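FAA hydrolase family protein (Pseudomonas aeruginosa, PDB 6J5Y) hydrolyses fumarylpyruvate, probably to fumarate and pyruvate, as a metal-binding member of the fumarylacetoacetate hydrolase (FAH) superfamily. Local coordinates at residues G30-A34 / D172-W178; H80-E84 / D167-S171; D113-L119 / I132-F136. The contacts are given in a common frame with arbitrary orientation. Residue numbers count along the deposited sequence, not the author numbering.

In the fold
From the N terminus, the chain reaches the pyruvate site at the end of strand 26-30, and residues 30-34 lead from there into helix 34-39. Interaction 1, their contact with 172-178 between strand 166-172 and helix 180-190, closes a long loop of 137 intervening residues. Interaction 2 falls within it, with 80-84 on strand 79-89 reaching 167-171 on strand 166-172, so that the sheet carrying the metal ligands is tied to the five-stranded sheet. Interaction 3, innermost, is a short closure of 113-119 with 132-136 at the end of strand 105-116, the neighbour of strand 79-89. Interactions 2 and 3 share the manganese and are joined by the Glu82-Arg117 salt bridge; all three touch pyruvate.

Interaction 1. Residues G30-A34 / D172-W178; sequences GRNYA and DIDQLIW. With PYR (pyruvic acid), chain B.
At the carboxylate end of the pyruvate pocket, the loop 30-34 is clamped to the turn 172-178. Gly30 ends a strand, Arg31 takes left-handed backbone angles (58/54), and its N donates to PYR OXT at 2.8 Å. Asn32 makes the main link (CA-CA 5.1 Å to Ile177). Asn32 O accepts from Ile177 N (2.8 Å), while its side chain (chi1 t) pairs both ways with one backbone: Trp178 N to Asn32 OD1, 2.9 Å, and Asn32 ND2 to Trp178 O, 3.0 Å. Tyr33, the N-cap residue of helix 34-39, has chi1 m and brings its ring against Leu176, Tyr33 CE1 to Leu176 CD2 3.3 Å, and near Gln175 CB, 3.6 Å from Tyr33 CD2. A water accepts from Ala34 N (2.8 Å) and donates to Gln175 O (2.4 Å). Residues 173-175 form a 3-10 turn; Asp172 OD1 accepts from Asp174 N (3.0 Å) and from Ala157 N. This Asx turn opens the connection to helix 180-190, joined to the pyruvate-binding loop of an FAH-type active site.

Interaction 2. Residues H80-E84 / D167-S171; sequences HYEIE and DRQRS. With MN (manganese (II) ion), chain C; PYR (pyruvic acid), chain B.
Two sheets of the FAH-type fold meet here, and one face of strand 79-89 carries metal ligands while the other packs on strand 166-172. The strands stand apart, with CA-CA 7.6 Å between Ile83 and Gln169 and 9.6 Å between Tyr81 and Arg168, so side chains bridge the gap. His80 joins the neighbouring strand 105-116 through its backbone bond with Thr115. Tyr81 follows, CA-CB toward 167-171 with chi1 p; its OH lies over one face of the Arg168 guanidinium, 3.2 Å from Arg168 NH1, without a hydrogen bond between them, and bonds instead to Gly206 O. Gln169 OE1 sits at the edge of the Tyr81 ring, 3.6 Å from Tyr81 CD1. The CA-CB bond of Glu82 points away, and the side chain, chi1 m and chi2 t, gives OE1 to the manganese at 2.2 Å; its OE2 forms a salt bridge with Arg117. Next, Ile83 points its CA-CB bond toward 167-171, its CG2 3.3 Å from Gln169 OE1. The CA-CB bond of Glu84 again points away, its OE2 2.0 Å from the metal; its OE1 accepts from the metal-bound water at 2.8 Å and from Gly202 N. Asp113, PYR O and O3, and this water complete the six-coordinate site. On the partner strand, Arg168 and Gln169 form a classic beta bulge opposite Leu161, and both CA-CB bonds point toward 80-84. Gln169, chi1 m and chi2 t, extends its amide across the gap: NE2 bonds to Thr203 OG1, and OE1 accepts from Ile83 N at 3.0 Å, nearly straight at 170°.

Interaction 3. Residues D113-L119 / I132-F136; sequences DMTRRDL and IGKAF. With MN (manganese (II) ion), chain C; PYR (pyruvic acid), chain B.
Phe136, Arg116 and Lys134 bury the most surface where the end of strand 105-116 meets the end of helix 131-134. The backbones are nearest at Arg116 and Gly133, CA-CA 4.6 Å, and Arg116 N donates to Gly133 O at 2.9 Å. Arg116 is the centre of an inverse gamma turn and the N-cap residue of helix 117-126. Its side chain, chi1 m and chi2 t, sends both NE and NH1 to Ile132 O, 2.8 Å each. Phe136 (chi1 p) receives Arg116 CG over its ring face in a CH-pi contact, 3.9 Å to the centroid, and its CE1 lies 3.3 Å from Met114 O. Lys134, chi1 and chi2 m with chi3 and chi4 t, reaches back to the pocket: NZ donates to Asp113 OD2 (2.7 Å, a salt bridge), to Thr115 OG1 (2.8 Å) and to PYR O3 (3.0 Å). Asp113 OD2 also binds manganese at 2.2 Å. The metal and the lysine thus share one carboxylate oxygen and the keto oxygen of pyruvate, consistent with both polarising that carbonyl.

Interaction 1. Residues G30-A34 / D172-W178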
loop_
_atom_site.group_PDB
_atom_site.type_symbol
_atom_site.label_atom_id
_atom_site.label_comp_id
_atom_site.label_asym_id
_atom_site.label_seq_id
_atom_site.Cartn_x
_atom_site.Cartn_y
_atom_site.Cartn_z
ATOM N N GLY A 30 -3.065 -8.890 -1.705
ATOM C CA GLY A 30 -1.905 -9.739 -2.011
ATOM C C GLY A 30 -2.071 -10.452 -3.341
ATOM O O GLY A 30 -3.221 -10.860 -3.685
ATOM N N ARG A 31 -0.969 -10.557 -4.079
ATOM C CA ARG A 31 -0.858 -11.269 -5.383
ATOM C C ARG A 31 -1.859 -10.672 -6.374
ATOM O O ARG A 31 -2.685 -11.439 -6.932
ATOM C CB ARG A 31 -1.068 -12.781 -5.195
ATOM C CG ARG A 31 0.091 -13.468 -4.489
ATOM C CD ARG A 31 -0.125 -14.953 -4.230
ATOM N NE ARG A 31 0.598 -15.333 -3.029
ATOM C CZ ARG A 31 0.259 -16.312 -2.204
ATOM N NH1 ARG A 31 -0.807 -17.052 -2.447
ATOM N NH2 ARG A 31 0.997 -16.545 -1.131
ATOM N N ASN A 32 -1.821 -9.349 -6.583
ATOM C CA ASN A 32 -2.793 -8.674 -7.475
ATOM C C ASN A 32 -2.170 -8.285 -8.816
ATOM O O ASN A 32 -2.819 -7.553 -9.550
ATOM C CB ASN A 32 -3.411 -7.426 -6.837
ATOM C CG ASN A 32 -4.818 -7.168 -7.326
ATOM O OD1 ASN A 32 -5.432 -8.039 -7.943
ATOM N ND2 ASN A 32 -5.351 -5.998 -6.998
ATOM N N TYR A 33 -0.969 -8.768 -9.125
ATOM C CA TYR A 33 -0.331 -8.609 -10.451
ATOM C C TYR A 33 0.135 -10.004 -10.853
ATOM O O TYR A 33 0.865 -10.600 -10.052
ATOM C CB TYR A 33 0.831 -7.613 -10.405
ATOM C CG TYR A 33 0.463 -6.155 -10.239
ATOM C CD1 TYR A 33 0.178 -5.629 -8.991
ATOM C CD2 TYR A 33 0.452 -5.282 -11.316
ATOM C CE1 TYR A 33 -0.115 -4.287 -8.815
ATOM C CE2 TYR A 33 0.163 -3.931 -11.156
ATOM C CZ TYR A 33 -0.130 -3.432 -9.896
ATOM O OH TYR A 33 -0.444 -2.110 -9.706
ATOM N N ALA A 34 -0.291 -10.494 -12.013
ATOM C CA ALA A 34 -0.024 -11.882 -12.467
ATOM C C ALA A 34 1.484 -12.139 -12.432
ATOM O O ALA A 34 1.892 -13.169 -11.877
ATOM C CB ALA A 34 -0.606 -12.103 -13.851
ATOM N N ASP A 172 2.209 -1.302 -14.839
ATOM C CA ASP A 172 1.083 -0.362 -15.032
ATOM C C ASP A 172 -0.088 -0.827 -14.162
ATOM O O ASP A 172 -0.393 -2.047 -14.156
ATOM C CB ASP A 172 0.679 -0.263 -16.504
ATOM C CG ASP A 172 -0.106 1.000 -16.768
ATOM O OD1 ASP A 172 -1.246 1.095 -16.281
ATOM O OD2 ASP A 172 0.461 1.912 -17.393
ATOM N N ILE A 173 -0.767 0.111 -13.512
ATOM C CA ILE A 173 -1.935 -0.219 -12.643
ATOM C C ILE A 173 -2.990 -0.972 -13.455
ATOM O O ILE A 173 -3.838 -1.603 -12.830
ATOM C CB ILE A 173 -2.518 1.020 -11.955
ATOM C CG1 ILE A 173 -3.219 1.971 -12.921
ATOM C CG2 ILE A 173 -1.441 1.728 -11.146
ATOM C CD1 ILE A 173 -3.840 3.166 -12.229
ATOM N N ASP A 174 -2.944 -0.924 -14.792
ATOM C CA ASP A 174 -3.954 -1.612 -15.641
ATOM C C ASP A 174 -3.662 -3.119 -15.654
ATOM O O ASP A 174 -4.507 -3.835 -16.160
ATOM C CB ASP A 174 -4.065 -0.963 -17.024
ATOM C CG ASP A 174 -2.981 -1.368 -18.002
ATOM O OD1 ASP A 174 -2.176 -2.246 -17.642
ATOM O OD2 ASP A 174 -2.950 -0.791 -19.124
ATOM N N GLN A 175 -2.561 -3.562 -15.035
ATOM C CA GLN A 175 -2.164 -4.982 -14.843
ATOM C C GLN A 175 -2.773 -5.565 -13.553
ATOM O O GLN A 175 -2.511 -6.750 -13.273
ATOM C CB GLN A 175 -0.633 -5.082 -14.780
ATOM C CG GLN A 175 0.079 -4.718 -16.072
ATOM C CD GLN A 175 -0.265 -5.646 -17.208
ATOM O OE1 GLN A 175 -0.803 -5.231 -18.228
ATOM N NE2 GLN A 175 0.035 -6.923 -17.039
ATOM N N LEU A 176 -3.527 -4.784 -12.767
ATOM C CA LEU A 176 -4.172 -5.275 -11.516
ATOM C C LEU A 176 -5.129 -6.400 -11.910
ATOM O O LEU A 176 -5.894 -6.182 -12.878
ATOM C CB LEU A 176 -4.947 -4.145 -10.823
ATOM C CG LEU A 176 -4.121 -3.056 -10.131
ATOM C CD1 LEU A 176 -5.035 -1.936 -9.630
ATOM C CD2 LEU A 176 -3.319 -3.625 -8.975
ATOM N N ILE A 177 -5.099 -7.535 -11.206
ATOM C CA ILE A 177 -6.018 -8.679 -11.483
ATOM C C ILE A 177 -7.424 -8.245 -11.061
ATOM O O ILE A 177 -8.343 -8.306 -11.890
ATOM C CB ILE A 177 -5.574 -9.985 -10.798
ATOM C CG1 ILE A 177 -4.193 -10.452 -11.282
ATOM C CG2 ILE A 177 -6.634 -11.057 -11.001
ATOM C CD1 ILE A 177 -3.541 -11.534 -10.421
ATOM N N TRP A 178 -7.577 -7.795 -9.821
ATOM C CA TRP A 178 -8.762 -7.026 -9.365
ATOM C C TRP A 178 -8.428 -5.536 -9.438
ATOM O O TRP A 178 -7.646 -5.063 -8.631
ATOM C CB TRP A 178 -9.210 -7.451 -7.963
ATOM C CG TRP A 178 -9.774 -8.838 -7.896
ATOM C CD1 TRP A 178 -10.248 -9.616 -8.919
ATOM C CD2 TRP A 178 -9.956 -9.604 -6.701
ATOM N NE1 TRP A 178 -10.706 -10.811 -8.440
ATOM C CE2 TRP A 178 -10.521 -10.843 -7.086
ATOM C CE3 TRP A 178 -9.684 -9.364 -5.351
ATOM C CZ2 TRP A 178 -10.837 -11.832 -6.156
ATOM C CZ3 TRP A 178 -10.002 -10.341 -4.436
ATOM C CH2 TRP A 178 -10.547 -11.562 -4.840
HETATM C C PYR B . 1.445 -8.268 -2.529
HETATM O O PYR B . 1.424 -7.027 -2.666
HETATM O OXT PYR B . 1.344 -9.046 -3.507
HETATM C CA PYR B . 1.515 -8.719 -1.302
HETATM O O3 PYR B . 1.504 -7.889 -0.384
HETATM C CB PYR B . 1.575 -10.167 -0.914
HETATM O O HOH W 1 -1.655 -8.940 -13.855
#

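Interaction 2. Residues H80-E84 / D167-S171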
loop_
_atom_site.group_PDB
_atom_site.type_symbol
_atom_site.label_atom_id
_atom_site.label_comp_id
_atom_site.label_asym_id
_atom_site.label_seq_id
_atom_site.Cartn_x
_atom_site.Cartn_y
_atom_site.Cartn_z
ATOM N N HIS A 80 11.750 -6.430 2.568
ATOM C CA HIS A 80 11.321 -6.182 1.171
ATOM C C HIS A 80 10.547 -4.875 1.011
ATOM O O HIS A 80 9.655 -4.560 1.829
ATOM C CB HIS A 80 10.507 -7.342 0.609
ATOM C CG HIS A 80 11.355 -8.485 0.169
ATOM N ND1 HIS A 80 11.052 -9.234 -0.956
ATOM C CD2 HIS A 80 12.504 -8.984 0.667
ATOM C CE1 HIS A 80 11.968 -10.184 -1.113
ATOM N NE2 HIS A 80 12.880 -10.039 -0.143
ATOM N N TYR A 81 10.890 -4.152 -0.054
ATOM C CA TYR A 81 10.072 -3.056 -0.622
ATOM C C TYR A 81 8.982 -3.702 -1.477
ATOM O O TYR A 81 9.209 -4.831 -1.972
ATOM C CB TYR A 81 10.915 -2.111 -1.477
ATOM C CG TYR A 81 11.614 -2.801 -2.618
ATOM C CD1 TYR A 81 10.944 -3.090 -3.797
ATOM C CD2 TYR A 81 12.921 -3.227 -2.493
ATOM C CE1 TYR A 81 11.565 -3.772 -4.829
ATOM C CE2 TYR A 81 13.568 -3.871 -3.539
ATOM C CZ TYR A 81 12.890 -4.147 -4.710
ATOM O OH TYR A 81 13.513 -4.806 -5.732
ATOM N N GLU A 82 7.838 -3.022 -1.587
ATOM C CA GLU A 82 6.750 -3.333 -2.554
ATOM C C GLU A 82 6.031 -2.033 -2.923
ATOM O O GLU A 82 5.293 -1.530 -2.031
ATOM C CB GLU A 82 5.705 -4.252 -1.914
ATOM C CG GLU A 82 6.188 -5.626 -1.481
ATOM C CD GLU A 82 5.070 -6.576 -1.070
ATOM O OE1 GLU A 82 3.919 -6.149 -1.046
ATOM O OE2 GLU A 82 5.357 -7.731 -0.735
ATOM N N ILE A 83 6.191 -1.498 -4.151
ATOM C CA ILE A 83 5.489 -0.240 -4.559
ATOM C C ILE A 83 4.025 -0.584 -4.857
ATOM O O ILE A 83 3.773 -1.679 -5.412
ATOM C CB ILE A 83 6.199 0.462 -5.735
ATOM C CG1 ILE A 83 5.789 1.926 -5.848
ATOM C CG2 ILE A 83 5.995 -0.273 -7.043
ATOM C CD1 ILE A 83 6.144 2.757 -4.636
ATOM N N GLU A 84 3.080 0.288 -4.482
ATOM C CA GLU A 84 1.632 -0.012 -4.639
ATOM C C GLU A 84 0.854 1.293 -4.850
ATOM O O GLU A 84 1.197 2.310 -4.185
ATOM C CB GLU A 84 1.089 -0.769 -3.416
ATOM C CG GLU A 84 1.930 -1.951 -2.975
ATOM C CD GLU A 84 1.201 -3.087 -2.265
ATOM O OE1 GLU A 84 -0.051 -2.990 -2.053
ATOM O OE2 GLU A 84 1.882 -4.083 -1.940
ATOM N N ASP A 167 16.247 0.606 -11.566
ATOM C CA ASP A 167 14.828 0.186 -11.646
ATOM C C ASP A 167 14.743 -1.229 -11.082
ATOM O O ASP A 167 15.641 -2.044 -11.365
ATOM C CB ASP A 167 14.265 0.300 -13.065
ATOM C CG ASP A 167 14.089 1.748 -13.470
ATOM O OD1 ASP A 167 13.625 2.540 -12.613
ATOM O OD2 ASP A 167 14.436 2.082 -14.628
ATOM N N ARG A 168 13.737 -1.466 -10.253
ATOM C CA ARG A 168 13.477 -2.775 -9.615
ATOM C C ARG A 168 12.057 -3.204 -9.995
ATOM O O ARG A 168 11.875 -4.371 -10.360
ATOM C CB ARG A 168 13.764 -2.649 -8.117
ATOM C CG ARG A 168 15.144 -2.086 -7.796
ATOM C CD ARG A 168 16.333 -2.942 -8.218
ATOM N NE ARG A 168 16.264 -4.225 -7.550
ATOM C CZ ARG A 168 16.762 -4.485 -6.344
ATOM N NH1 ARG A 168 16.605 -5.686 -5.819
ATOM N NH2 ARG A 168 17.484 -3.590 -5.693
ATOM N N GLN A 169 11.099 -2.274 -9.976
ATOM C CA GLN A 169 9.703 -2.538 -10.407
ATOM C C GLN A 169 9.272 -1.488 -11.426
ATOM O O GLN A 169 9.516 -0.293 -11.210
ATOM C CB GLN A 169 8.746 -2.542 -9.214
ATOM C CG GLN A 169 9.208 -3.451 -8.098
ATOM C CD GLN A 169 8.202 -3.479 -6.977
ATOM O OE1 GLN A 169 8.186 -2.586 -6.122
ATOM N NE2 GLN A 169 7.341 -4.487 -6.996
ATOM N N ARG A 170 8.674 -1.958 -12.512
ATOM C CA ARG A 170 8.084 -1.126 -13.584
ATOM C C ARG A 170 6.941 -1.920 -14.209
ATOM O O ARG A 170 7.195 -2.961 -14.844
ATOM C CB ARG A 170 9.115 -0.734 -14.641
ATOM C CG ARG A 170 8.532 0.152 -15.737
ATOM C CD ARG A 170 9.581 1.014 -16.412
ATOM N NE ARG A 170 10.370 1.774 -15.441
ATOM C CZ ARG A 170 10.071 2.988 -14.954
ATOM N NH1 ARG A 170 8.991 3.647 -15.344
ATOM N NH2 ARG A 170 10.882 3.553 -14.081
ATOM N N SER A 171 5.721 -1.466 -13.978
ATOM C CA SER A 171 4.492 -2.061 -14.541
ATOM C C SER A 171 3.484 -0.943 -14.736
ATOM O O SER A 171 3.903 0.235 -14.733
ATOM C CB SER A 171 3.978 -3.162 -13.648
ATOM O OG SER A 171 2.762 -3.694 -14.155
HETATM MN MN MN C . 1.784 -5.780 -0.965
HETATM C C PYR B . 1.445 -8.268 -2.529
HETATM O O PYR B . 1.424 -7.027 -2.666
HETATM O OXT PYR B . 1.344 -9.046 -3.507
HETATM C CA PYR B . 1.515 -8.719 -1.302
HETATM O O3 PYR B . 1.504 -7.889 -0.384
HETATM C CB PYR B . 1.575 -10.167 -0.914
HETATM O O HOH W 2 -0.333 -5.421 -0.687
#

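Interaction 3. Residues D113-L119 / I132-F136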
loop_
_atom_site.group_PDB
_atom_site.type_symbol
_atom_site.label_atom_id
_atom_site.label_comp_id
_atom_site.label_asym_id
_atom_site.label_seq_id
_atom_site.Cartn_x
_atom_site.Cartn_y
_atom_site.Cartn_z
ATOM N N ASP A 113 4.398 -1.242 0.668
ATOM C CA ASP A 113 3.999 -2.322 1.584
ATOM C C ASP A 113 5.298 -2.965 2.066
ATOM O O ASP A 113 5.682 -4.043 1.530
ATOM C CB ASP A 113 2.991 -3.244 0.894
ATOM C CG ASP A 113 2.650 -4.457 1.731
ATOM O OD1 ASP A 113 2.959 -4.430 2.952
ATOM O OD2 ASP A 113 2.096 -5.429 1.164
ATOM N N MET A 114 5.954 -2.338 3.041
ATOM C CA MET A 114 7.269 -2.823 3.531
ATOM C C MET A 114 7.012 -4.141 4.289
ATOM O O MET A 114 5.915 -4.329 4.859
ATOM C CB MET A 114 7.985 -1.774 4.390
ATOM C CG MET A 114 8.253 -0.464 3.635
ATOM S SD MET A 114 9.237 -0.712 2.121
ATOM C CE MET A 114 10.685 -1.539 2.782
ATOM N N THR A 115 7.898 -5.115 4.137
ATOM C CA THR A 115 7.568 -6.531 4.448
ATOM C C THR A 115 8.770 -7.196 5.125
ATOM O O THR A 115 9.849 -7.071 4.576
ATOM C CB THR A 115 7.175 -7.284 3.167
ATOM O OG1 THR A 115 6.003 -6.665 2.627
ATOM C CG2 THR A 115 6.893 -8.749 3.402
ATOM N N ARG A 116 8.598 -7.844 6.291
ATOM C CA ARG A 116 9.638 -8.752 6.841
ATOM C C ARG A 116 9.420 -10.071 6.116
ATOM O O ARG A 116 8.618 -10.848 6.602
ATOM C CB ARG A 116 9.560 -8.829 8.367
ATOM C CG ARG A 116 9.759 -7.463 9.014
ATOM C CD ARG A 116 9.958 -7.490 10.502
ATOM N NE ARG A 116 8.736 -7.734 11.248
ATOM C CZ ARG A 116 8.582 -7.460 12.534
ATOM N NH1 ARG A 116 7.429 -7.720 13.125
ATOM N NH2 ARG A 116 9.576 -6.916 13.221
ATOM N N ARG A 117 10.007 -10.231 4.931
ATOM C CA ARG A 117 9.680 -11.357 3.993
ATOM C C ARG A 117 9.959 -12.730 4.641
ATOM O O ARG A 117 9.127 -13.661 4.436
ATOM C CB ARG A 117 10.441 -11.181 2.676
ATOM C CG ARG A 117 10.157 -12.246 1.625
ATOM C CD ARG A 117 8.782 -12.124 0.999
ATOM N NE ARG A 117 8.718 -10.889 0.236
ATOM C CZ ARG A 117 7.613 -10.232 -0.120
ATOM N NH1 ARG A 117 6.406 -10.652 0.239
ATOM N NH2 ARG A 117 7.729 -9.120 -0.819
ATOM N N ASP A 118 11.074 -12.884 5.354
ATOM C CA ASP A 118 11.438 -14.134 6.093
ATOM C C ASP A 118 10.284 -14.530 7.024
ATOM O O ASP A 118 9.791 -15.698 6.906
ATOM C CB ASP A 118 12.793 -14.053 6.817
ATOM C CG ASP A 118 13.065 -12.787 7.628
ATOM O OD1 ASP A 118 12.142 -11.965 7.801
ATOM O OD2 ASP A 118 14.220 -12.619 8.069
ATOM N N LEU A 119 9.805 -13.592 7.844
ATOM C CA LEU A 119 8.657 -13.824 8.770
ATOM C C LEU A 119 7.383 -14.142 7.976
ATOM O O LEU A 119 6.694 -15.123 8.332
ATOM C CB LEU A 119 8.454 -12.608 9.683
ATOM C CG LEU A 119 9.610 -12.270 10.625
ATOM C CD1 LEU A 119 9.191 -11.194 11.623
ATOM C CD2 LEU A 119 10.126 -13.511 11.357
ATOM N N ILE A 132 3.142 -10.624 11.866
ATOM C CA ILE A 132 4.576 -10.346 12.205
ATOM C C ILE A 132 5.355 -9.955 10.930
ATOM O O ILE A 132 6.317 -9.177 11.057
ATOM C CB ILE A 132 5.251 -11.498 12.983
ATOM C CG1 ILE A 132 5.193 -12.826 12.230
ATOM C CG2 ILE A 132 4.644 -11.635 14.377
ATOM C CD1 ILE A 132 6.069 -13.888 12.816
ATOM N N GLY A 133 4.976 -10.473 9.759
ATOM C CA GLY A 133 5.586 -10.138 8.454
ATOM C C GLY A 133 5.042 -8.860 7.804
ATOM O O GLY A 133 5.800 -8.229 7.035
ATOM N N LYS A 134 3.770 -8.507 8.032
ATOM C CA LYS A 134 3.061 -7.450 7.253
ATOM C C LYS A 134 2.558 -6.302 8.128
ATOM O O LYS A 134 2.382 -5.186 7.591
ATOM C CB LYS A 134 1.876 -8.056 6.491
ATOM C CG LYS A 134 2.258 -8.891 5.282
ATOM C CD LYS A 134 2.928 -8.038 4.246
ATOM C CE LYS A 134 3.014 -8.658 2.873
ATOM N NZ LYS A 134 3.438 -7.634 1.896
ATOM N N ALA A 135 2.306 -6.517 9.412
ATOM C CA ALA A 135 1.510 -5.546 10.185
ATOM C C ALA A 135 2.387 -4.889 11.246
ATOM O O ALA A 135 1.883 -4.595 12.328
ATOM C CB ALA A 135 0.299 -6.244 10.763
ATOM N N PHE A 136 3.654 -4.631 10.920
ATOM C CA PHE A 136 4.699 -4.216 11.892
ATOM C C PHE A 136 4.887 -2.698 11.819
ATOM O O PHE A 136 4.203 -2.012 11.031
ATOM C CB PHE A 136 5.992 -5.004 11.660
ATOM C CG PHE A 136 6.625 -4.784 10.314
ATOM C CD1 PHE A 136 6.172 -5.476 9.191
ATOM C CD2 PHE A 136 7.650 -3.862 10.158
ATOM C CE1 PHE A 136 6.760 -5.265 7.948
ATOM C CE2 PHE A 136 8.226 -3.645 8.913
ATOM C CZ PHE A 136 7.791 -4.354 7.813
HETATM MN MN MN C . 1.784 -5.780 -0.965
HETATM C C PYR B . 1.445 -8.268 -2.529
HETATM O O PYR B . 1.424 -7.027 -2.666
HETATM O OXT PYR B . 1.344 -9.046 -3.507
HETATM C CA PYR B . 1.515 -8.719 -1.302
HETATM O O3 PYR B . 1.504 -7.889 -0.384
HETATM C CB PYR B . 1.575 -10.167 -0.914
HETATM O O HOH W 2 -0.333 -5.421 -0.687
#